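Local coordinates for protein B-agarase (Saccharophagus degradans, PDB 4BQ2) that hydrolyses agarose chains as a family 50 exo-beta-agarase, probably releasing short sugar units from chain ends, at residues A[293-298]-A[373-378]. Numbering follows the deposited sequence.
Sequences NSSTMT and GEAYSF
Thr296 and Tyr376 form an antiparallel hydrogen-bonded pair, each backbone N donating to the other's O at 3.0 Å. Met297 faces Ala375 in the adjoining non-hydrogen-bonded pair. Beyond it Thr298 N gives Glu374 O a single, fairly straight bond (166°), while a further backbone bond joins Glu374 to Tyr300. These are the two central strands of a small four-stranded antiparallel sheet, between strands 335-336 and 359-362. Beside the Thr296-Tyr376 pair a water donates to Ser294 O and Tyr376 O and accepts from Phe378 N, joining both backbones to the first residue of helix 378-387. Ser377, the N-cap of that helix, carries OG anti to its own N (chi1 178°), which brings it 2.6 Å from Ser294 OG; the same oxygen also caps Ser380 N. Thr298 OG1 donates to Glu374 OE1 at 2.5 Å, reaching the carboxylate on its anti side, 20° out of plane. An extended side chain carries Glu374 there, while Arg334 and Tyr302 hold OE2. On the face of Met297 and Ala375, Met297 SD packs 4.2 Å from Ala375 CB, and Ser295 OG, bound to Asn360, lies against the same methyl. Thr298 CG2 touches Tyr376 CB, and Tyr376 CD2 sits over the centre of the Phe378 ring. The buried carboxylate is thus gripped at both oxygens, and its salt bridge to Arg334 would probably favour the ionised form.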
ATOM      1  N   ASN A 293     -12.720  -1.602   6.428  1.00 17.18           N
ATOM      2  CA  ASN A 293     -11.937  -0.496   5.849  1.00 18.50           C
ATOM      3  C   ASN A 293     -12.724   0.325   4.834  1.00 17.88           C
ATOM      4  O   ASN A 293     -12.133   1.119   4.069  1.00 18.20           O
ATOM      5  CB  ASN A 293     -10.634  -1.014   5.235  1.00 17.25           C
ATOM      6  CG  ASN A 293      -9.718  -1.618   6.266  1.00 17.96           C
ATOM      7  OD1 ASN A 293      -9.088  -0.901   7.081  1.00 19.81           O
ATOM      8  ND2 ASN A 293      -9.613  -2.926   6.244  1.00 15.51           N
ATOM      9  N   SER A 294     -14.049   0.124   4.838  1.00 17.38           N
ATOM     10  CA  SER A 294     -14.932   0.697   3.823  1.00 19.99           C
ATOM     11  C   SER A 294     -15.665   1.935   4.315  1.00 20.77           C
ATOM     12  O   SER A 294     -16.520   2.462   3.599  1.00 21.13           O
ATOM     13  CB  SER A 294     -15.937  -0.349   3.299  1.00 18.70           C
ATOM     14  OG  SER A 294     -16.939  -0.663   4.268  1.00 18.11           O
ATOM     15  N   SER A 295     -15.373   2.385   5.536  1.00 20.28           N
ATOM     16  CA  SER A 295     -16.022   3.596   6.046  1.00 21.10           C
ATOM     17  C   SER A 295     -15.125   4.814   5.877  1.00 20.99           C
ATOM     18  O   SER A 295     -13.897   4.672   5.806  1.00 19.96           O
ATOM     19  CB  SER A 295     -16.441   3.416   7.515  1.00 22.28           C
ATOM     20  OG  SER A 295     -15.322   3.561   8.397  1.00 22.58           O
ATOM     21  N   THR A 296     -15.751   6.001   5.809  1.00 21.09           N
ATOM     22  CA  THR A 296     -15.068   7.295   5.600  1.00 22.40           C
ATOM     23  C   THR A 296     -15.551   8.296   6.652  1.00 24.00           C
ATOM     24  O   THR A 296     -16.737   8.266   6.999  1.00 23.52           O
ATOM     25  CB  THR A 296     -15.307   7.834   4.161  1.00 21.01           C
ATOM     26  OG1 THR A 296     -14.477   8.977   3.918  1.00 19.92           O
ATOM     27  CG2 THR A 296     -16.830   8.119   3.833  1.00 20.17           C
ATOM     28  N   MET A 297     -14.653   9.141   7.190  1.00 23.44           N
ATOM     29  CA  MET A 297     -15.046  10.056   8.270  1.00 24.80           C
ATOM     30  C   MET A 297     -16.103  11.070   7.791  1.00 23.19           C
ATOM     31  O   MET A 297     -15.902  11.734   6.771  1.00 22.83           O
ATOM     32  CB  MET A 297     -13.824  10.786   8.887  1.00 24.04           C
ATOM     33  CG  MET A 297     -12.787   9.914   9.613  1.00 24.01           C
ATOM     34  SD  MET A 297     -13.428   8.907  10.969  1.00 27.34           S
ATOM     35  CE  MET A 297     -11.939   8.711  11.939  1.00 28.81           C
ATOM     36  N   THR A 298     -17.224  11.162   8.516  1.00 22.44           N
ATOM     37  CA  THR A 298     -18.297  12.107   8.161  1.00 23.24           C
ATOM     38  C   THR A 298     -18.077  13.547   8.618  1.00 24.55           C
ATOM     39  O   THR A 298     -18.706  14.489   8.091  1.00 26.24           O
ATOM     40  CB  THR A 298     -19.669  11.681   8.705  1.00 23.92           C
ATOM     41  OG1 THR A 298     -19.635  11.697  10.133  1.00 25.36           O
ATOM     42  CG2 THR A 298     -20.078  10.290   8.198  1.00 25.37           C
ATOM     43  N   GLY A 373     -14.004   9.556  15.342  1.00 26.59           N
ATOM     44  CA  GLY A 373     -15.197  10.122  14.755  1.00 26.32           C
ATOM     45  C   GLY A 373     -16.157   9.145  14.139  1.00 26.19           C
ATOM     46  O   GLY A 373     -15.864   7.935  13.971  1.00 25.12           O
ATOM     47  N   GLU A 374     -17.326   9.685  13.830  1.00 24.27           N
ATOM     48  CA  GLU A 374     -18.327   8.953  13.090  1.00 24.51           C
ATOM     49  C   GLU A 374     -17.825   8.749  11.651  1.00 22.38           C
ATOM     50  O   GLU A 374     -17.134   9.606  11.072  1.00 21.95           O
ATOM     51  CB  GLU A 374     -19.663   9.706  13.138  1.00 24.07           C
ATOM     52  CG  GLU A 374     -20.756   9.135  12.236  1.00 24.62           C
ATOM     53  CD  GLU A 374     -21.900  10.113  12.038  1.00 25.42           C
ATOM     54  OE1 GLU A 374     -21.819  10.948  11.096  1.00 25.84           O
ATOM     55  OE2 GLU A 374     -22.880  10.035  12.817  1.00 25.92           O
ATOM     56  N   ALA A 375     -18.112   7.567  11.112  1.00 21.73           N
ATOM     57  CA  ALA A 375     -17.787   7.255   9.731  1.00 20.28           C
ATOM     58  C   ALA A 375     -19.013   6.592   9.074  1.00 19.94           C
ATOM     59  O   ALA A 375     -19.938   6.163   9.776  1.00 21.92           O
ATOM     60  CB  ALA A 375     -16.534   6.380   9.676  1.00 20.25           C
ATOM     61  N   TYR A 376     -19.076   6.573   7.748  1.00 19.87           N
ATOM     62  CA  TYR A 376     -20.182   5.898   7.081  1.00 19.69           C
ATOM     63  C   TYR A 376     -19.625   5.015   5.985  1.00 18.87           C
ATOM     64  O   TYR A 376     -18.686   5.405   5.286  1.00 18.43           O
ATOM     65  CB  TYR A 376     -21.213   6.898   6.514  1.00 20.51           C
ATOM     66  CG  TYR A 376     -22.501   6.257   5.988  1.00 20.44           C
ATOM     67  CD1 TYR A 376     -23.506   5.874   6.870  1.00 21.79           C
ATOM     68  CD2 TYR A 376     -22.697   6.040   4.622  1.00 20.37           C
ATOM     69  CE1 TYR A 376     -24.687   5.298   6.423  1.00 21.45           C
ATOM     70  CE2 TYR A 376     -23.873   5.452   4.154  1.00 21.15           C
ATOM     71  CZ  TYR A 376     -24.874   5.094   5.074  1.00 21.76           C
ATOM     72  OH  TYR A 376     -26.058   4.507   4.664  1.00 20.99           O
ATOM     73  N   SER A 377     -20.164   3.801   5.882  1.00 18.47           N
ATOM     74  CA  SER A 377     -19.786   2.879   4.816  1.00 17.80           C
ATOM     75  C   SER A 377     -20.839   2.868   3.713  1.00 17.87           C
ATOM     76  O   SER A 377     -21.870   2.182   3.817  1.00 18.82           O
ATOM     77  CB  SER A 377     -19.563   1.447   5.358  1.00 18.71           C
ATOM     78  OG  SER A 377     -19.249   0.605   4.248  1.00 17.76           O
ATOM     79  N   PHE A 378     -20.581   3.629   2.657  1.00 17.85           N
ATOM     80  CA  PHE A 378     -21.448   3.621   1.486  1.00 18.67           C
ATOM     81  C   PHE A 378     -21.492   2.234   0.812  1.00 17.55           C
ATOM     82  O   PHE A 378     -22.558   1.789   0.363  1.00 17.17           O
ATOM     83  CB  PHE A 378     -21.032   4.710   0.504  1.00 19.12           C
ATOM     84  CG  PHE A 378     -21.370   6.090   0.986  1.00 20.54           C
ATOM     85  CD1 PHE A 378     -22.656   6.613   0.788  1.00 20.61           C
ATOM     86  CD2 PHE A 378     -20.416   6.863   1.651  1.00 21.14           C
ATOM     87  CE1 PHE A 378     -22.966   7.896   1.257  1.00 22.23           C
ATOM     88  CE2 PHE A 378     -20.727   8.137   2.108  1.00 21.66           C
ATOM     89  CZ  PHE A 378     -21.998   8.645   1.914  1.00 21.48           C
TER
HETATM   90  O   HOH W   1     -18.026   4.724   2.617  1.00 42.88           O